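Local coordinates for putative triphosphoribosyl-dephospho-coA synthase (Archaeoglobus fulgidus DSM 4304, PDB 3H9P) that is of unknown function but may bind ATP and transfer a triphosphoribosyl group from it to dephospho-CoA, at the interface of chains A and B. Numbering follows the deposited sequence. Chains: chain A/B, putative triphosphoribosyl-dephospho-coA synthase.

Contact 1: the interface of chains A and B. Residues chain A 118, 121-122, 124-125; chain B 138-140.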
ATOM      1  N   LYS A 118      -4.448 -10.104  -8.713  1.00 65.91           N
ATOM      2  CA  LYS A 118      -3.735  -9.559  -7.553  1.00 64.55           C
ATOM      3  C   LYS A 118      -4.657  -9.828  -6.352  1.00 63.15           C
ATOM      4  O   LYS A 118      -4.241 -10.482  -5.376  1.00 63.36           O
ATOM      5  CB  LYS A 118      -3.424  -8.034  -7.731  1.00 64.29           C
ATOM      6  N   LYS A 121      -4.631 -13.528  -5.807  1.00 42.90           N
ATOM      7  CA  LYS A 121      -3.465 -13.993  -5.073  1.00 39.84           C
ATOM      8  C   LYS A 121      -3.492 -13.593  -3.598  1.00 37.64           C
ATOM      9  O   LYS A 121      -3.091 -14.360  -2.726  1.00 36.28           O
ATOM     10  CB  LYS A 121      -2.187 -13.530  -5.777  1.00 40.41           C
ATOM     11  CG  LYS A 121      -1.916 -14.410  -7.018  1.00 40.88           C
ATOM     12  CD  LYS A 121      -0.920 -13.816  -7.961  1.00 43.45           C
ATOM     13  CE  LYS A 121      -0.802 -14.694  -9.194  1.00 44.25           C
ATOM     14  NZ  LYS A 121       0.333 -14.263 -10.029  1.00 45.48           N
ATOM     15  N   THR A 122      -4.001 -12.403  -3.334  1.00 35.15           N
ATOM     16  CA  THR A 122      -4.193 -11.971  -1.975  1.00 34.43           C
ATOM     17  C   THR A 122      -5.229 -12.846  -1.282  1.00 34.18           C
ATOM     18  O   THR A 122      -4.969 -13.361  -0.180  1.00 33.51           O
ATOM     19  CB  THR A 122      -4.569 -10.495  -1.887  1.00 33.86           C
ATOM     20  OG1 THR A 122      -3.613  -9.730  -2.635  1.00 33.69           O
ATOM     21  CG2 THR A 122      -4.522 -10.041  -0.441  1.00 33.40           C
ATOM     22  N   GLU A 124      -6.122 -15.782  -2.014  1.00 31.72           N
ATOM     23  CA  GLU A 124      -5.679 -17.149  -1.816  1.00 31.88           C
ATOM     24  C   GLU A 124      -4.679 -17.279  -0.665  1.00 31.11           C
ATOM     25  O   GLU A 124      -4.681 -18.286   0.018  1.00 31.36           O
ATOM     26  CB  GLU A 124      -5.253 -17.835  -3.126  1.00 32.51           C
ATOM     27  CG  GLU A 124      -3.870 -17.536  -3.667  1.00 35.69           C
ATOM     28  CD  GLU A 124      -3.621 -18.236  -5.012  1.00 40.59           C
ATOM     29  OE1 GLU A 124      -2.709 -19.097  -5.086  1.00 41.77           O
ATOM     30  OE2 GLU A 124      -4.356 -17.945  -5.995  1.00 41.94           O
ATOM     31  N   GLU A 125      -3.883 -16.243  -0.401  1.00 30.16           N
ATOM     32  CA  GLU A 125      -2.971 -16.289   0.749  1.00 29.49           C
ATOM     33  C   GLU A 125      -3.654 -16.000   2.072  1.00 28.48           C
ATOM     34  O   GLU A 125      -3.319 -16.614   3.092  1.00 27.77           O
ATOM     35  CB  GLU A 125      -1.750 -15.401   0.550  1.00 28.98           C
ATOM     36  CG  GLU A 125      -0.884 -15.907  -0.541  1.00 31.10           C
ATOM     37  CD  GLU A 125      -0.448 -17.355  -0.330  1.00 31.08           C
ATOM     38  OE1 GLU A 125       0.117 -17.652   0.745  1.00 27.98           O
ATOM     39  OE2 GLU A 125      -0.680 -18.189  -1.245  1.00 33.62           O
TER
ATOM     40  N   LYS B 138       2.835 -12.401  -2.544  1.00 22.26           N
ATOM     41  CA  LYS B 138       1.493 -12.649  -3.098  1.00 23.43           C
ATOM     42  C   LYS B 138       0.386 -11.751  -2.530  1.00 23.69           C
ATOM     43  O   LYS B 138      -0.684 -11.649  -3.112  1.00 22.92           O
ATOM     44  CB  LYS B 138       1.101 -14.116  -2.922  1.00 23.21           C
ATOM     45  CG  LYS B 138       1.807 -15.018  -3.891  1.00 24.16           C
ATOM     46  CD  LYS B 138       1.186 -16.403  -3.879  1.00 26.21           C
ATOM     47  CE  LYS B 138      -0.247 -16.363  -4.391  1.00 23.66           C
ATOM     48  NZ  LYS B 138      -0.817 -17.685  -4.155  1.00 26.30           N
HETATM   49  N   MSE B 139       0.663 -11.094  -1.405  1.00 24.50           N
HETATM   50  CA  MSE B 139      -0.330 -10.257  -0.741  1.00 26.12           C
HETATM   51  C   MSE B 139      -0.079  -8.777  -0.971  1.00 25.59           C
HETATM   52  O   MSE B 139      -0.710  -7.935  -0.340  1.00 24.85           O
HETATM   53  CB  MSE B 139      -0.312 -10.515   0.763  1.00 26.55           C
HETATM   54  CG  MSE B 139      -0.776 -11.888   1.139  1.00 31.42           C
HETATM   55 SE   MSE B 139      -0.659 -12.101   3.066  0.75 43.86          SE
HETATM   56  CE  MSE B 139       1.237 -11.806   3.378  1.00 40.73           C
ATOM     57  N   ALA B 140       0.872  -8.477  -1.845  1.00 25.63           N
ATOM     58  CA  ALA B 140       1.251  -7.101  -2.130  1.00 25.78           C
ATOM     59  C   ALA B 140       0.203  -6.426  -3.029  1.00 25.87           C
ATOM     60  O   ALA B 140      -0.561  -7.104  -3.713  1.00 25.83           O
ATOM     61  CB  ALA B 140       2.612  -7.070  -2.780  1.00 24.82           C
TER
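The side chain of B:Lys138 lies across the helix 118-129 of chain A, meeting A:Lys121, A:Glu124 and A:Glu125 each at about a right angle. Its ammonium ends between two carboxylates. NZ of B:Lys138 gives a short hydrogen bond of 2.5 Å to OE1 of A:Glu124, which it meets from above the carboxylate plane, 51° out of it. The second bond, 3.0 Å to OE2 of A:Glu125, comes on the anti side and nearer that carboxylate's plane. Both pairs are also salt bridges, so the two acids probably share one positive charge. A:Glu124 brings its acid here with CG between its backbone N and carbonyl carbon (chi1 80°) and the chain extended beyond, whereas A:Glu125 folds back at chi2 (-56°). The lysine's carbon chain packs as well: CB of B:Lys138 rests 3.6 Å from CG of A:Glu125, and its CE lies 3.7 Å from CG of A:Lys121. Beyond it, CG of the selenomethionine B:Met139 touches CB of A:Glu125 at 3.7 Å. A:Thr122 faces the backbone of B:Lys138 and B:Met139; its hydroxyl OG1 gives a 2.9 Å hydrogen bond to the carbonyl O of A:Lys118, a poorly ordered residue, from above that carbonyl's plane. The patch joins a charged helix face to a loop of the other chain and helps hold the two copies together in the deposited assembly, which may be the biological dimer.

Contact 2: the interface of chains A and B. Residues chain A 130-131, 135, 138-139; chain B 121, 125, 129, 131.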
ATOM      1  N   LYS A 130      -4.802 -18.478   6.797  1.00 31.75           N
ATOM      2  CA  LYS A 130      -5.901 -18.216   7.723  1.00 31.19           C
ATOM      3  C   LYS A 130      -5.708 -16.875   8.428  1.00 30.35           C
ATOM      4  O   LYS A 130      -5.613 -16.777   9.663  1.00 30.53           O
ATOM      5  CB  LYS A 130      -6.053 -19.390   8.695  1.00 31.08           C
ATOM      6  CG  LYS A 130      -6.396 -20.690   7.970  1.00 32.32           C
ATOM      7  CD  LYS A 130      -6.633 -21.828   8.962  1.00 35.76           C
ATOM      8  CE  LYS A 130      -6.484 -23.191   8.324  1.00 38.42           C
ATOM      9  NZ  LYS A 130      -6.869 -24.321   9.256  1.00 41.19           N
ATOM     10  N   ILE A 131      -5.628 -15.829   7.617  1.00 29.27           N
ATOM     11  CA  ILE A 131      -5.337 -14.508   8.137  1.00 27.40           C
ATOM     12  C   ILE A 131      -6.633 -13.786   8.421  1.00 27.25           C
ATOM     13  O   ILE A 131      -7.364 -13.362   7.497  1.00 27.56           O
ATOM     14  CB  ILE A 131      -4.401 -13.683   7.222  1.00 27.25           C
ATOM     15  CG1 ILE A 131      -3.127 -14.494   6.927  1.00 25.65           C
ATOM     16  CG2 ILE A 131      -4.089 -12.353   7.875  1.00 23.90           C
ATOM     17  CD1 ILE A 131      -2.005 -13.757   6.122  1.00 25.47           C
ATOM     18  N   GLU A 135      -5.380  -9.679  12.040  1.00 26.79           N
ATOM     19  CA  GLU A 135      -4.000  -9.998  11.620  1.00 26.93           C
ATOM     20  C   GLU A 135      -3.668  -9.309  10.309  1.00 26.21           C
ATOM     21  O   GLU A 135      -2.597  -8.758  10.144  1.00 26.16           O
ATOM     22  CB  GLU A 135      -3.789 -11.514  11.524  1.00 26.23           C
ATOM     23  CG  GLU A 135      -4.109 -12.218  12.839  1.00 28.72           C
ATOM     24  CD  GLU A 135      -4.344 -13.729  12.724  1.00 32.43           C
ATOM     25  OE1 GLU A 135      -4.949 -14.225  11.740  1.00 33.55           O
ATOM     26  OE2 GLU A 135      -3.925 -14.442  13.659  1.00 36.01           O
ATOM     27  N   LYS A 138      -2.944  -5.827  11.007  1.00 25.65           N
ATOM     28  CA  LYS A 138      -1.622  -5.642  11.608  1.00 26.88           C
ATOM     29  C   LYS A 138      -0.517  -5.603  10.549  1.00 28.13           C
ATOM     30  O   LYS A 138       0.610  -5.233  10.856  1.00 28.83           O
ATOM     31  CB  LYS A 138      -1.260  -6.727  12.631  1.00 26.88           C
ATOM     32  CG  LYS A 138      -2.045  -6.728  13.956  1.00 28.68           C
ATOM     33  CD  LYS A 138      -1.468  -7.784  14.948  1.00 32.93           C
ATOM     34  CE  LYS A 138       0.046  -7.907  14.783  1.00 30.61           C
ATOM     35  NZ  LYS A 138       0.642  -9.017  15.577  1.00 35.02           N
HETATM   36  N   MSE A 139      -0.809  -5.989   9.312  1.00 28.99           N
HETATM   37  CA  MSE A 139       0.235  -5.949   8.281  1.00 30.44           C
HETATM   38  C   MSE A 139       0.153  -4.740   7.340  1.00 29.67           C
HETATM   39  O   MSE A 139       0.915  -4.630   6.393  1.00 29.72           O
HETATM   40  CB  MSE A 139       0.235  -7.235   7.486  1.00 30.45           C
HETATM   41  CG  MSE A 139       0.682  -8.382   8.317  1.00 35.54           C
HETATM   42 SE   MSE A 139       0.380 -10.060   7.408  0.75 46.94          SE
HETATM   43  CE  MSE A 139      -1.354  -9.768   6.613  1.00 41.46           C
TER
ATOM     44  N   LYS B 121       5.058  -5.052  14.231  1.00 49.47           N
ATOM     45  CA  LYS B 121       3.777  -5.734  14.087  1.00 46.86           C
ATOM     46  C   LYS B 121       3.685  -6.617  12.835  1.00 45.20           C
ATOM     47  O   LYS B 121       3.126  -7.731  12.888  1.00 44.11           O
ATOM     48  CB  LYS B 121       2.607  -4.756  14.175  1.00 46.57           C
ATOM     49  CG  LYS B 121       2.011  -4.724  15.568  1.00 46.09           C
ATOM     50  CD  LYS B 121       0.603  -4.165  15.579  1.00 45.45           C
ATOM     51  CE  LYS B 121       0.598  -2.686  15.914  1.00 46.10           C
ATOM     52  NZ  LYS B 121       0.936  -2.436  17.354  1.00 45.09           N
ATOM     53  N   GLU B 125       3.362 -10.902  12.646  1.00 31.96           N
ATOM     54  CA  GLU B 125       2.529 -11.755  11.789  1.00 31.40           C
ATOM     55  C   GLU B 125       3.301 -12.724  10.905  1.00 30.45           C
ATOM     56  O   GLU B 125       2.847 -13.835  10.670  1.00 29.82           O
ATOM     57  CB  GLU B 125       1.584 -10.923  10.937  1.00 31.36           C
ATOM     58  CG  GLU B 125       0.471 -10.330  11.739  1.00 33.41           C
ATOM     59  CD  GLU B 125      -0.143 -11.343  12.727  1.00 35.19           C
ATOM     60  OE1 GLU B 125      -0.671 -12.368  12.255  1.00 36.42           O
ATOM     61  OE2 GLU B 125      -0.074 -11.123  13.959  1.00 32.70           O
ATOM     62  N   LYS B 129       2.550 -16.498  11.452  1.00 32.16           N
ATOM     63  CA  LYS B 129       1.828 -17.163  10.396  1.00 31.21           C
ATOM     64  C   LYS B 129       2.807 -17.878   9.490  1.00 31.17           C
ATOM     65  O   LYS B 129       2.403 -18.469   8.495  1.00 31.17           O
ATOM     66  CB  LYS B 129       1.054 -16.154   9.561  1.00 31.52           C
ATOM     67  CG  LYS B 129      -0.077 -15.480  10.265  1.00 32.02           C
ATOM     68  CD  LYS B 129      -1.171 -16.474  10.476  1.00 34.62           C
ATOM     69  CE  LYS B 129      -2.307 -15.866  11.215  1.00 34.58           C
ATOM     70  NZ  LYS B 129      -3.429 -16.841  11.178  1.00 38.18           N
ATOM     71  N   ILE B 131       4.968 -16.739   7.198  1.00 28.85           N
ATOM     72  CA  ILE B 131       4.746 -16.256   5.854  1.00 27.89           C
ATOM     73  C   ILE B 131       6.102 -16.180   5.134  1.00 27.87           C
ATOM     74  O   ILE B 131       6.961 -15.337   5.464  1.00 27.93           O
ATOM     75  CB  ILE B 131       4.017 -14.898   5.862  1.00 27.64           C
ATOM     76  CG1 ILE B 131       2.604 -15.082   6.421  1.00 27.72           C
ATOM     77  CG2 ILE B 131       3.938 -14.292   4.467  1.00 26.68           C
ATOM     78  CD1 ILE B 131       1.855 -13.783   6.689  1.00 23.03           C
TER
HETATM   79  O   HOH W   1      -1.011 -14.667  14.220  1.00 43.42           O
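A:Lys130 turns the chain with positive backbone angles (phi 50°, psi 59°), and its carbonyl O takes a 2.7 Å hydrogen bond from NZ of B:Lys129. That ammonium stands above the carbonyl plane and also makes a salt bridge with A:Glu135, whose OE1 lies 3.1 Å from NZ of B:Lys129 in a weak hydrogen bond. The lysine crosses the glutamate at about a right angle, its chain bent at chi2, with CE close to the carboxylate. A second ion pair is made by A:Lys138, whose NZ gives a 2.8 Å hydrogen bond to OE2 of B:Glu125 on the anti lone pair. The other oxygen of this acid, OE1, faces CB and CG of A:Glu135; the two carboxylates are turned 38° apart, and water 1 bridges them, 3.0 Å from OE1 of B:Glu125 and 3.0 Å from OE2 of A:Glu135. CB of B:Glu125 packs 3.8 Å from both CG and the selenium of selenomethionine A:Met139. With an alanine in place of B:Glu125, the ammonium of A:Lys138 would probably be left without this acid mate and the water without one of its holders. A:Ile131 and B:Ile131 meet tip to tip, CD1 to CD1 at 3.9 Å. In the fold, the site joins helix 133-138 and the preceding loop of chain A to helix 118-128 of chain B and the residues just after it.

The C-alpha centres of contact 1 and contact 2 lie about 13 Å apart in one two-fold symmetric interface. Both use the same stretch of the protein with the chains exchanged: contact 1 sets the helix 118-129 of chain A against residues 138-140 of chain B, while contact 2 sets the corresponding helix of chain B against residues 138 and 139 of chain A. Positions 121, 125, 138 and 139 thus serve in both, and the Lys138–Glu125 pair recurs as the symmetry requires. Contact 2 adds the segment 129-131 and position 135. Together they form parts of a reciprocal interface of charged pairs and apolar contacts, consistent with a dimer.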